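Local coordinates for protein probable glutamine synthetase (Pseudomonas aeruginosa, PDB 4HPP) that belongs to the glutamine synthetase family, pairing a small N-terminal domain with a larger catalytic domain that here holds magnesium and glutamic acid, at residues D65-P70 with H93-T99; D90-G94 with D200-N204; A223-P228 with C436-A440; A272-C278 with Q385-A389; A282-Y288 with P388-A394. All coordinates share one frame; numbering follows the deposited sequence.

Contact 1. Residues D65-P70 with H93-T99; sequences DLRLLP and HGNLVET
L68 and L96 lie on one face of an antiparallel pair of strands, their chains crossing at a slant, and L68 reaches across to fill the hollow beside a glycine. Its CG lies anti to the backbone N (chi1 179°), which carries L68 CD1 over the neighbouring strand until it rests 3.7 Å from G94 C and equally close to L96 CD2. With no side chain at G94, the strands draw together, and P70 CA comes to 3.7 Å from G94 CA. On the other face V97 is the bump: its CG2 sits 3.8 Å from R67 CB and at longer range meets L69 CD2, while L69 CB presses on N95 O at 3.4 Å. Beneath these side chains R67 pairs with V97 and L69 with N95, two bonds to each pair. R67 N reaches V97 O at 2.8 Å almost head-on, whereas N95 N approaches L69 O from 45° above the carbonyl plane, at 3.0 Å. F12, W41 and W104 add to the leucine face. V318 and V320 of the second subunit pack on R67 and L69, and D65 forms a salt bridge with R308 of that subunit. The chemistry therefore divides: main-chain bonds fix the register of this hairpin, while the leucine face knits neighbouring strands of the sheet and W104 together and the face of R67 and L69 packs against the second subunit.

Contact 2. Residues D90-G94 with D200-N204; sequences DYLHG and DRAVN
H93 leans out of its strand onto the helix that carries D200, V203 and N204, and its ring atoms find different partners. From CB the side chain leaves with CG anti to the carbonyl carbon (chi1 -55°), which lays one ring face against D200. The carboxylate is stacked on that face, its plane only 2° from the ring's, with D200 CG 4.0 Å above the ring plane and over its centre. H93 CG faces D200 CG, and H93 ND1 lies 4.1 Å from D200 OD2. D200 CB adds a CH-pi contact, 4.1 Å from the H93 ring centroid. Further out, H93 CE1 turns its edge to V203 CG1 at 3.7 Å. At the tip, H93 NE2 donates to N204 OD1 at 2.9 Å, with the acceptor in the ring plane and CD2 beside it. The same oxygen receives the hydroxyl of Y91, whose OH lies 2.7 Å from N204 OD1. The two donors arrive from opposite faces of the amide; this double grip on a buried carbonyl oxygen probably limits how the amide can turn. A salt bridge to R109 and a hydrogen bond to H343 probably help hold the D200 carboxylate flat over the imidazole. Strand 89-97 belongs to the N-terminal domain's sheet, helix 196-216 to the catalytic domain; a helix packed on a sheet strand through buried polar side chains thus marks the domain junction of a glutamine synthetase subunit.

Contact 3. Residues A223-P228 with C436-A440; sequences APLPAP and CRHYA
The guanidinium of R437 has P228 on one face: P228 CG lies 4.2 Å above its plane, displaced from the centre of the group, while R437 NH1 forms a salt bridge with D434. The ring of Y439 leads away from residues 223-228, packing on A286 and sending its hydroxyl to Q51. C436 points into the turn of the loop. Its SG is surrounded by L225 CD2 at 3.8 Å, P228 CD at 3.7 Å and A227 CA at 3.5 Å. L225 meets the sulfur because its CG is anti to the backbone N (chi1 -173°), turning a methyl toward the helix. The contact seats the C-terminal helix 432-439 of the catalytic domain against the loop joining strands 219-221 and 235-243, a loop that runs on into the glutamic acid pocket. A223 O accepts a bond from N233, a pocket residue, and the side chain of P226 is about 8 Å from the ligand. Farther along, A440 CB touches P226 O at 3.2 Å, and A223 CB sits 3.7 Å from A440 CA. A water donates to C436 O at 2.8 Å, its very short approach to L225 O being doubtful; C436 O also takes the N-H of A440.

Contact 4. Residues A272-C278 with Q385-A389; sequences AHLPALC and QALPA
Q385 extends its amide to the backbone of the helix, where Q385 NE2 donates to A272 O over 2.8 Å in a nearly straight bond (165° at the hydrogen). The acceptor lies in the plane of the glutamine amide. The chain of Q385 bends at chi2 (129°), which brings the amide alongside P275 and sets OE1 3.3 Å from P275 CD; proline ring and glutamine chain cross at about a right angle. Next along the loop, L387 pushes its CD2 into the groove between two helical turns, 3.7 Å from L274 CB and 4.1 Å from C278 SG. P388 completes this first shell, its CG 3.5 Å from P275 O and 3.9 Å from C278 CB.

Behind these contacts stands the proline itself. P275 has no N-H to give to the preceding turn, and A276 N turns to H273 O, which also accepts from L277 N on the opposite face of its plane. A272 O is thereby left by the helical pattern and taken up by the glutamine. Farther out, main-chain bonds from Q385 to A301 and from L387 to A299 hold the loop extended, P335 packs against both L274 and L387, and C397 backs P275 and P388. The arrangement is that of a proline-kinked helix, with a side-chain amide from a crossing loop standing in for an intrahelical donor, within the catalytic domain.

Contact 5. Residues A282-Y288 with P388-A394; sequences APTAASY and PATLGDA
P388 approaches the tyrosine Y288 through its carbonyl, with P388 O 3.9 Å from Y288 CD2. A389 follows with a closer touch, its O lying 3.2 Å from Y288 CB at the root of the side chain. At T390 the main chain passes over the ring: T390 C is 3.6 Å above one face, off the ring centre. T390 is also the N-cap of helix 391-399, its OG1 accepting from D393 N at 3.2 Å, and this bond fixes the turn that lies on the tyrosine. L391 then reaches past the ring into the loop beyond. Its CG is anti to the backbone N (chi1 -167°), which spreads the two methyls over the main chain of 283-285, with CD2 3.5 Å from A285 N and CD1 3.7 Å from P283 O. L391 CD1 also borders the ring, 4.1 Å from Y288 CE1. One helical turn on, A394 CB meets the phenol end, 3.2 Å from Y288 OH.

No hydrogen bond joins the two segments. Polar main-chain atoms beside L391 have partners elsewhere: P283 O takes K420 and A285 N gives to E423. The chemistry thus implies a fit made by shape, in which a capped helix start and one leucine pack against an aromatic ring.

Contacts 1 and 2 share H93 and G94 on strand 89-97: contact 1 ties that strand into the N-terminal sheet, contact 2 ties it to the catalytic domain. In the catalytic domain contacts 4 and 5 share P388 and A389, their centres 10 Å apart, and C278 O lies 3.0 Å from Y288 OH. Contact 5 also touches contact 3, with A286 CB 3.5 Å from Y439 CG. This group lies near the pocket without lining it, the side chains of P226, A282 and L387 being about 8, 10 and 11 Å from the bound glutamic acid. Contact 1 meets another such site through D65, which pairs with pocket residue R308 of the second subunit.

Contact 1. Residues D65-P70 with H93-T99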
# COMPACT_ATOMS: atom_id res chain seq x y z
N ASP A 65 5.34 38.66 -35.08
CA ASP A 65 5.69 37.26 -34.77
C ASP A 65 6.13 36.30 -35.94
O ASP A 65 5.95 36.60 -37.12
CB ASP A 65 4.65 36.63 -33.81
CG ASP A 65 3.23 36.65 -34.34
OD1 ASP A 65 2.89 37.48 -35.22
OD2 ASP A 65 2.43 35.81 -33.85
N LEU A 66 6.74 35.16 -35.58
CA LEU A 66 7.50 34.30 -36.50
C LEU A 66 6.85 32.93 -36.76
O LEU A 66 5.89 32.56 -36.09
CB LEU A 66 8.89 34.03 -35.90
CG LEU A 66 9.85 35.17 -35.58
CD1 LEU A 66 10.88 34.73 -34.55
CD2 LEU A 66 10.55 35.65 -36.82
N ARG A 67 7.42 32.17 -37.70
CA ARG A 67 7.06 30.77 -37.88
C ARG A 67 8.21 29.90 -37.44
O ARG A 67 9.33 30.23 -37.73
CB ARG A 67 6.79 30.44 -39.33
CG ARG A 67 5.67 31.19 -39.98
CD ARG A 67 4.39 31.16 -39.17
NE ARG A 67 3.86 29.82 -38.97
CZ ARG A 67 2.70 29.58 -38.38
NH1 ARG A 67 1.98 30.61 -37.94
NH2 ARG A 67 2.27 28.34 -38.20
N LEU A 68 7.90 28.79 -36.75
CA LEU A 68 8.84 27.76 -36.38
C LEU A 68 8.59 26.62 -37.36
O LEU A 68 7.56 25.92 -37.27
CB LEU A 68 8.57 27.26 -34.95
CG LEU A 68 9.51 26.13 -34.48
CD1 LEU A 68 10.96 26.50 -34.79
CD2 LEU A 68 9.39 25.75 -33.00
N LEU A 69 9.54 26.44 -38.26
CA LEU A 69 9.36 25.59 -39.44
C LEU A 69 10.12 24.28 -39.26
O LEU A 69 11.34 24.26 -39.44
CB LEU A 69 9.90 26.32 -40.67
CG LEU A 69 9.08 26.19 -41.95
CD1 LEU A 69 7.74 26.86 -41.77
CD2 LEU A 69 9.86 26.82 -43.10
N PRO A 70 9.43 23.19 -38.88
CA PRO A 70 10.07 21.88 -38.64
C PRO A 70 10.86 21.39 -39.86
O PRO A 70 10.38 21.47 -41.00
CB PRO A 70 8.89 20.93 -38.37
CG PRO A 70 7.71 21.65 -38.94
CD PRO A 70 7.97 23.12 -38.75
N HIS A 93 12.99 19.26 -34.99
CA HIS A 93 13.70 20.52 -34.87
C HIS A 93 13.28 21.39 -36.01
O HIS A 93 13.02 20.89 -37.13
CB HIS A 93 15.19 20.31 -34.91
CG HIS A 93 15.67 19.34 -33.89
ND1 HIS A 93 16.26 19.74 -32.73
CD2 HIS A 93 15.67 17.93 -33.87
CE1 HIS A 93 16.58 18.64 -31.99
NE2 HIS A 93 16.22 17.53 -32.69
N GLY A 94 13.20 22.69 -35.75
CA GLY A 94 12.73 23.60 -36.73
C GLY A 94 13.64 24.80 -36.77
O GLY A 94 14.41 25.06 -35.81
N ASN A 95 13.55 25.52 -37.88
CA ASN A 95 14.20 26.82 -37.99
C ASN A 95 13.11 27.92 -37.88
O ASN A 95 11.98 27.70 -38.33
CB ASN A 95 14.97 26.95 -39.31
CG ASN A 95 15.75 25.69 -39.69
OD1 ASN A 95 16.43 25.06 -38.87
ND2 ASN A 95 15.68 25.33 -40.97
N LEU A 96 13.46 29.07 -37.28
CA LEU A 96 12.62 30.27 -37.16
C LEU A 96 12.76 31.20 -38.36
O LEU A 96 13.88 31.55 -38.77
CB LEU A 96 12.99 31.05 -35.90
CG LEU A 96 12.73 30.36 -34.56
CD1 LEU A 96 13.25 31.20 -33.40
CD2 LEU A 96 11.24 30.15 -34.35
N VAL A 97 11.62 31.62 -38.89
CA VAL A 97 11.58 32.43 -40.12
C VAL A 97 10.47 33.45 -39.98
O VAL A 97 9.56 33.21 -39.21
CB VAL A 97 11.35 31.54 -41.37
CG1 VAL A 97 12.43 30.49 -41.44
CG2 VAL A 97 9.99 30.84 -41.34
N GLU A 98 10.55 34.57 -40.71
CA GLU A 98 9.46 35.60 -40.72
C GLU A 98 8.29 35.05 -41.54
O GLU A 98 8.47 34.00 -42.16
CB GLU A 98 10.01 36.93 -41.25
CG GLU A 98 10.72 37.78 -40.18
CD GLU A 98 12.19 38.11 -40.50
OE1 GLU A 98 12.59 38.07 -41.69
OE2 GLU A 98 12.98 38.41 -39.56
N THR A 99 7.10 35.67 -41.54
CA THR A 99 5.88 34.96 -42.09
C THR A 99 5.87 34.56 -43.59
O THR A 99 5.12 33.66 -44.00
CB THR A 99 4.51 35.62 -41.73
OG1 THR A 99 4.58 37.05 -41.88
CG2 THR A 99 4.07 35.30 -40.32

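Contact 2. Residues D90-G94 with D200-N204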
# COMPACT_ATOMS: atom_id res chain seq x y z
N ASP A 90 7.72 12.46 -29.52
CA ASP A 90 7.75 12.70 -30.94
C ASP A 90 7.88 14.16 -31.25
O ASP A 90 7.00 14.93 -30.90
CB ASP A 90 6.49 12.16 -31.57
CG ASP A 90 6.60 11.99 -33.05
OD1 ASP A 90 7.51 12.64 -33.68
OD2 ASP A 90 5.77 11.19 -33.58
N TYR A 91 8.96 14.57 -31.89
CA TYR A 91 9.14 16.01 -32.19
C TYR A 91 10.18 16.17 -33.29
O TYR A 91 10.95 15.25 -33.54
CB TYR A 91 9.61 16.81 -30.92
CG TYR A 91 10.99 16.38 -30.49
CD1 TYR A 91 12.13 16.93 -31.06
CD2 TYR A 91 11.15 15.40 -29.53
CE1 TYR A 91 13.42 16.52 -30.64
CE2 TYR A 91 12.41 15.00 -29.09
CZ TYR A 91 13.55 15.54 -29.67
OH TYR A 91 14.79 15.07 -29.26
N LEU A 92 10.18 17.35 -33.90
CA LEU A 92 11.07 17.75 -34.98
C LEU A 92 11.71 19.12 -34.65
O LEU A 92 11.03 20.04 -34.14
CB LEU A 92 10.28 17.95 -36.28
CG LEU A 92 9.53 16.80 -36.92
CD1 LEU A 92 8.15 16.66 -36.32
CD2 LEU A 92 9.40 17.00 -38.42
N HIS A 93 12.99 19.26 -34.99
CA HIS A 93 13.70 20.52 -34.87
C HIS A 93 13.28 21.39 -36.01
O HIS A 93 13.02 20.89 -37.13
CB HIS A 93 15.19 20.31 -34.91
CG HIS A 93 15.67 19.34 -33.89
ND1 HIS A 93 16.26 19.74 -32.73
CD2 HIS A 93 15.67 17.93 -33.87
CE1 HIS A 93 16.58 18.64 -31.99
NE2 HIS A 93 16.22 17.53 -32.69
N GLY A 94 13.20 22.69 -35.75
CA GLY A 94 12.73 23.60 -36.73
C GLY A 94 13.64 24.80 -36.77
O GLY A 94 14.41 25.06 -35.81
N ASP A 200 21.85 18.79 -33.46
CA ASP A 200 20.54 18.16 -33.16
C ASP A 200 20.73 16.98 -32.21
O ASP A 200 19.96 16.82 -31.22
CB ASP A 200 19.83 17.70 -34.43
CG ASP A 200 19.46 18.86 -35.35
OD1 ASP A 200 18.94 18.58 -36.45
OD2 ASP A 200 19.69 20.04 -34.98
N ARG A 201 21.78 16.20 -32.47
CA ARG A 201 22.10 15.05 -31.60
C ARG A 201 22.36 15.53 -30.15
O ARG A 201 21.79 14.97 -29.19
CB ARG A 201 23.26 14.24 -32.18
CG ARG A 201 23.58 12.92 -31.52
CD ARG A 201 24.35 12.06 -32.51
NE ARG A 201 23.44 11.58 -33.58
CZ ARG A 201 23.71 10.69 -34.54
NH1 ARG A 201 24.88 10.10 -34.66
NH2 ARG A 201 22.76 10.38 -35.39
N ALA A 202 23.13 16.60 -30.00
CA ALA A 202 23.41 17.07 -28.67
C ALA A 202 22.07 17.37 -28.01
O ALA A 202 21.81 16.90 -26.92
CB ALA A 202 24.30 18.28 -28.74
N VAL A 203 21.15 18.04 -28.71
CA VAL A 203 19.84 18.37 -28.10
C VAL A 203 19.05 17.08 -27.78
O VAL A 203 18.59 16.89 -26.63
CB VAL A 203 18.98 19.32 -28.98
CG1 VAL A 203 17.53 19.40 -28.48
CG2 VAL A 203 19.62 20.70 -29.08
N ASN A 204 18.92 16.20 -28.77
CA ASN A 204 18.29 14.91 -28.60
C ASN A 204 18.83 14.11 -27.43
O ASN A 204 18.06 13.57 -26.62
CB ASN A 204 18.50 14.05 -29.83
CG ASN A 204 17.79 14.57 -31.04
OD1 ASN A 204 16.82 15.30 -30.96
ND2 ASN A 204 18.28 14.18 -32.19

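Contact 3. Residues A223-P228 with C436-A440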
# COMPACT_ATOMS: atom_id res chain seq x y z
N ALA A 223 23.57 20.75 -15.14
CA ALA A 223 24.17 22.07 -14.84
C ALA A 223 25.67 21.89 -14.76
O ALA A 223 26.13 20.81 -14.36
CB ALA A 223 23.66 22.61 -13.51
N PRO A 224 26.44 22.92 -15.16
CA PRO A 224 27.89 22.76 -15.03
C PRO A 224 28.31 22.31 -13.63
O PRO A 224 29.18 21.44 -13.53
CB PRO A 224 28.48 24.17 -15.38
CG PRO A 224 27.38 24.93 -16.01
CD PRO A 224 26.06 24.22 -15.75
N LEU A 225 27.72 22.87 -12.57
CA LEU A 225 28.01 22.38 -11.21
C LEU A 225 26.74 21.87 -10.52
O LEU A 225 25.84 22.66 -10.14
CB LEU A 225 28.75 23.43 -10.36
CG LEU A 225 29.22 22.88 -9.00
CD1 LEU A 225 30.40 21.91 -9.13
CD2 LEU A 225 29.56 24.01 -8.03
N PRO A 226 26.63 20.54 -10.40
CA PRO A 226 25.38 19.90 -9.93
C PRO A 226 24.98 20.31 -8.49
O PRO A 226 23.78 20.39 -8.16
CB PRO A 226 25.70 18.42 -9.96
CG PRO A 226 27.17 18.30 -10.16
CD PRO A 226 27.65 19.57 -10.82
N ALA A 227 25.96 20.49 -7.63
CA ALA A 227 25.75 20.93 -6.24
C ALA A 227 27.07 21.40 -5.64
O ALA A 227 28.16 21.02 -6.08
CB ALA A 227 25.14 19.82 -5.39
N PRO A 228 27.00 22.25 -4.61
CA PRO A 228 28.28 22.80 -4.15
C PRO A 228 29.38 21.74 -3.82
O PRO A 228 29.09 20.74 -3.16
CB PRO A 228 27.86 23.61 -2.92
CG PRO A 228 26.50 24.10 -3.29
CD PRO A 228 25.87 22.84 -3.86
N CYS A 436 24.85 28.06 -7.85
CA CYS A 436 24.97 26.69 -8.28
C CYS A 436 23.69 25.92 -8.01
O CYS A 436 23.19 25.18 -8.87
CB CYS A 436 26.17 26.04 -7.61
SG CYS A 436 25.88 24.30 -7.31
N ARG A 437 23.12 26.16 -6.86
CA ARG A 437 21.86 25.52 -6.54
C ARG A 437 20.83 26.09 -7.46
O ARG A 437 19.87 25.40 -7.86
CB ARG A 437 21.44 25.74 -5.08
CG ARG A 437 22.25 25.01 -4.01
CD ARG A 437 21.78 25.51 -2.63
NE ARG A 437 22.67 25.14 -1.51
CZ ARG A 437 23.48 25.98 -0.87
NH1 ARG A 437 23.50 27.28 -1.21
NH2 ARG A 437 24.24 25.55 0.13
N HIS A 438 21.00 27.37 -7.76
CA HIS A 438 19.99 28.03 -8.55
C HIS A 438 20.00 27.31 -9.86
O HIS A 438 18.96 26.83 -10.25
CB HIS A 438 20.20 29.56 -8.66
CG HIS A 438 19.11 30.28 -9.46
ND1 HIS A 438 17.84 30.41 -9.03
CD2 HIS A 438 19.16 30.90 -10.73
CE1 HIS A 438 17.10 31.06 -9.98
NE2 HIS A 438 17.91 31.36 -11.01
N TYR A 439 21.17 27.15 -10.51
CA TYR A 439 21.22 26.61 -11.90
C TYR A 439 20.97 25.08 -12.01
O TYR A 439 20.39 24.60 -13.00
CB TYR A 439 22.50 27.04 -12.64
CG TYR A 439 22.39 28.42 -13.24
CD1 TYR A 439 21.95 28.60 -14.56
CD2 TYR A 439 22.68 29.55 -12.49
CE1 TYR A 439 21.81 29.87 -15.10
CE2 TYR A 439 22.54 30.82 -13.03
CZ TYR A 439 22.11 30.97 -14.32
OH TYR A 439 21.98 32.23 -14.82
N ALA A 440 21.41 24.35 -10.99
CA ALA A 440 21.10 22.95 -10.84
C ALA A 440 19.60 22.71 -10.92
O ALA A 440 19.18 21.57 -11.01
CB ALA A 440 21.68 22.38 -9.54
O HOH W 1 24.92 24.73 -11.08

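Contact 4. Residues A272-C278 with Q385-A389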
# COMPACT_ATOMS: atom_id res chain seq x y z
N ALA A 272 42.85 31.65 -30.62
CA ALA A 272 42.98 33.10 -30.53
C ALA A 272 41.68 33.73 -30.07
O ALA A 272 41.69 34.75 -29.34
CB ALA A 272 43.39 33.66 -31.86
N HIS A 273 40.57 33.08 -30.44
CA HIS A 273 39.25 33.53 -30.05
C HIS A 273 38.66 32.91 -28.82
O HIS A 273 37.62 33.35 -28.35
CB HIS A 273 38.28 33.37 -31.21
CG HIS A 273 38.63 34.23 -32.40
ND1 HIS A 273 38.44 35.57 -32.42
CD2 HIS A 273 39.22 33.90 -33.63
CE1 HIS A 273 38.86 36.06 -33.59
NE2 HIS A 273 39.33 35.03 -34.33
N LEU A 274 39.30 31.90 -28.25
CA LEU A 274 38.69 31.25 -27.06
C LEU A 274 38.13 32.18 -25.98
O LEU A 274 37.05 31.87 -25.45
CB LEU A 274 39.59 30.16 -26.41
CG LEU A 274 39.04 28.73 -26.59
CD1 LEU A 274 40.06 27.70 -26.18
CD2 LEU A 274 37.74 28.54 -25.81
N PRO A 275 38.83 33.30 -25.62
CA PRO A 275 38.20 34.04 -24.50
C PRO A 275 36.82 34.56 -24.85
O PRO A 275 36.00 34.75 -23.96
CB PRO A 275 39.21 35.18 -24.14
CG PRO A 275 40.52 34.67 -24.65
CD PRO A 275 40.24 33.73 -25.83
N ALA A 276 36.55 34.75 -26.14
CA ALA A 276 35.21 35.15 -26.60
C ALA A 276 34.28 33.94 -26.68
O ALA A 276 33.06 34.03 -26.37
CB ALA A 276 35.30 35.84 -27.98
N LEU A 277 34.84 32.81 -27.13
CA LEU A 277 34.02 31.63 -27.39
C LEU A 277 33.42 31.17 -26.09
O LEU A 277 32.39 30.47 -26.08
CB LEU A 277 34.83 30.51 -27.99
CG LEU A 277 35.31 30.63 -29.41
CD1 LEU A 277 36.19 29.42 -29.77
CD2 LEU A 277 34.13 30.80 -30.33
N CYS A 278 34.06 31.58 -24.99
CA CYS A 278 33.57 31.22 -23.70
C CYS A 278 32.19 31.79 -23.37
O CYS A 278 31.41 31.16 -22.65
CB CYS A 278 34.60 31.55 -22.63
SG CYS A 278 36.03 30.44 -22.82
N GLN A 385 46.33 33.49 -24.08
CA GLN A 385 45.37 34.21 -23.18
C GLN A 385 44.75 33.35 -22.03
O GLN A 385 44.53 32.13 -22.17
CB GLN A 385 44.23 34.88 -23.99
CG GLN A 385 44.60 35.48 -25.34
CD GLN A 385 43.67 35.01 -26.47
OE1 GLN A 385 43.40 33.81 -26.59
NE2 GLN A 385 43.21 35.94 -27.32
N ALA A 386 44.47 33.97 -20.90
CA ALA A 386 43.56 33.38 -19.91
C ALA A 386 42.10 33.43 -20.43
O ALA A 386 41.66 34.43 -21.05
CB ALA A 386 43.68 34.08 -18.55
N LEU A 387 41.36 32.34 -20.18
CA LEU A 387 39.91 32.33 -20.38
C LEU A 387 39.27 33.19 -19.29
O LEU A 387 39.77 33.24 -18.17
CB LEU A 387 39.36 30.88 -20.36
CG LEU A 387 40.03 29.94 -21.39
CD1 LEU A 387 39.41 28.56 -21.45
CD2 LEU A 387 40.08 30.54 -22.78
N PRO A 388 38.19 33.90 -19.61
CA PRO A 388 37.58 34.75 -18.58
C PRO A 388 37.20 33.98 -17.29
O PRO A 388 37.33 32.74 -17.23
CB PRO A 388 36.34 35.31 -19.27
CG PRO A 388 36.13 34.48 -20.50
CD PRO A 388 37.49 34.01 -20.90
N ALA A 389 36.74 34.70 -16.28
CA ALA A 389 36.49 34.09 -14.98
C ALA A 389 35.06 34.26 -14.49
O ALA A 389 34.69 33.68 -13.49
CB ALA A 389 37.47 34.65 -13.95

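Contact 5. Residues A282-Y288 with P388-A394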
# COMPACT_ATOMS: atom_id res chain seq x y z
N ALA A 282 30.50 28.52 -22.65
CA ALA A 282 30.26 28.43 -21.20
C ALA A 282 29.41 29.64 -20.79
O ALA A 282 29.89 30.51 -20.08
CB ALA A 282 31.57 28.39 -20.42
N PRO A 283 28.14 29.69 -21.25
CA PRO A 283 27.41 30.92 -21.41
C PRO A 283 26.55 31.26 -20.24
O PRO A 283 25.73 32.16 -20.36
CB PRO A 283 26.47 30.60 -22.57
CG PRO A 283 26.38 29.11 -22.61
CD PRO A 283 27.26 28.55 -21.54
N THR A 284 26.66 30.55 -19.13
CA THR A 284 25.81 30.99 -18.01
C THR A 284 26.65 31.38 -16.82
O THR A 284 27.83 30.99 -16.72
CB THR A 284 24.78 29.94 -17.55
OG1 THR A 284 25.46 28.75 -17.16
CG2 THR A 284 23.78 29.61 -18.66
N ALA A 285 26.02 32.12 -15.92
CA ALA A 285 26.69 32.56 -14.69
C ALA A 285 27.30 31.35 -13.92
O ALA A 285 28.45 31.42 -13.47
CB ALA A 285 25.73 33.37 -13.81
N ALA A 286 26.54 30.24 -13.84
CA ALA A 286 27.00 29.00 -13.19
C ALA A 286 28.16 28.34 -13.92
O ALA A 286 28.81 27.44 -13.35
CB ALA A 286 25.87 28.00 -13.00
N SER A 287 28.43 28.78 -15.16
CA SER A 287 29.47 28.13 -15.95
C SER A 287 30.85 28.40 -15.36
O SER A 287 31.78 27.57 -15.48
CB SER A 287 29.41 28.56 -17.41
OG SER A 287 28.26 28.02 -18.04
N TYR A 288 30.97 29.55 -14.68
CA TYR A 288 32.27 29.96 -14.17
C TYR A 288 32.68 29.33 -12.83
O TYR A 288 33.85 29.37 -12.50
CB TYR A 288 32.52 31.46 -14.35
CG TYR A 288 32.47 31.71 -15.81
CD1 TYR A 288 31.24 31.89 -16.46
CD2 TYR A 288 33.62 31.63 -16.58
CE1 TYR A 288 31.17 32.05 -17.82
CE2 TYR A 288 33.55 31.76 -17.96
CZ TYR A 288 32.32 31.97 -18.57
OH TYR A 288 32.25 32.10 -19.95
N PRO A 388 38.19 33.90 -19.61
CA PRO A 388 37.58 34.75 -18.58
C PRO A 388 37.20 33.98 -17.29
O PRO A 388 37.33 32.74 -17.23
CB PRO A 388 36.34 35.31 -19.27
CG PRO A 388 36.13 34.48 -20.50
CD PRO A 388 37.49 34.01 -20.90
N ALA A 389 36.74 34.70 -16.28
CA ALA A 389 36.49 34.09 -14.98
C ALA A 389 35.06 34.26 -14.49
O ALA A 389 34.69 33.68 -13.49
CB ALA A 389 37.47 34.65 -13.95
N THR A 390 34.25 35.08 -15.16
CA THR A 390 32.82 35.23 -14.84
C THR A 390 32.15 35.37 -16.19
O THR A 390 32.80 35.67 -17.19
CB THR A 390 32.49 36.51 -14.02
OG1 THR A 390 32.91 37.66 -14.76
CG2 THR A 390 33.15 36.52 -12.62
N LEU A 391 30.84 35.22 -16.22
CA LEU A 391 30.10 35.56 -17.43
C LEU A 391 30.35 36.98 -17.94
O LEU A 391 30.46 37.21 -19.20
CB LEU A 391 28.61 35.37 -17.16
CG LEU A 391 27.78 35.39 -18.41
CD1 LEU A 391 28.42 34.54 -19.52
CD2 LEU A 391 26.39 34.96 -17.98
N GLY A 392 30.45 37.94 -16.99
CA GLY A 392 30.66 39.39 -17.30
C GLY A 392 31.91 39.60 -18.13
O GLY A 392 31.89 40.15 -19.27
N ASP A 393 33.01 39.13 -17.57
CA ASP A 393 34.29 39.09 -18.29
C ASP A 393 34.15 38.38 -19.61
O ASP A 393 34.77 38.81 -20.59
CB ASP A 393 35.42 38.52 -17.40
CG ASP A 393 35.51 39.25 -16.03
OD1 ASP A 393 34.81 40.29 -15.87
OD2 ASP A 393 36.25 38.78 -15.11
N ALA A 394 33.30 37.33 -19.67
CA ALA A 394 33.24 36.55 -20.91
C ALA A 394 32.51 37.36 -21.92
O ALA A 394 32.92 37.37 -23.06
CB ALA A 394 32.62 35.18 -20.76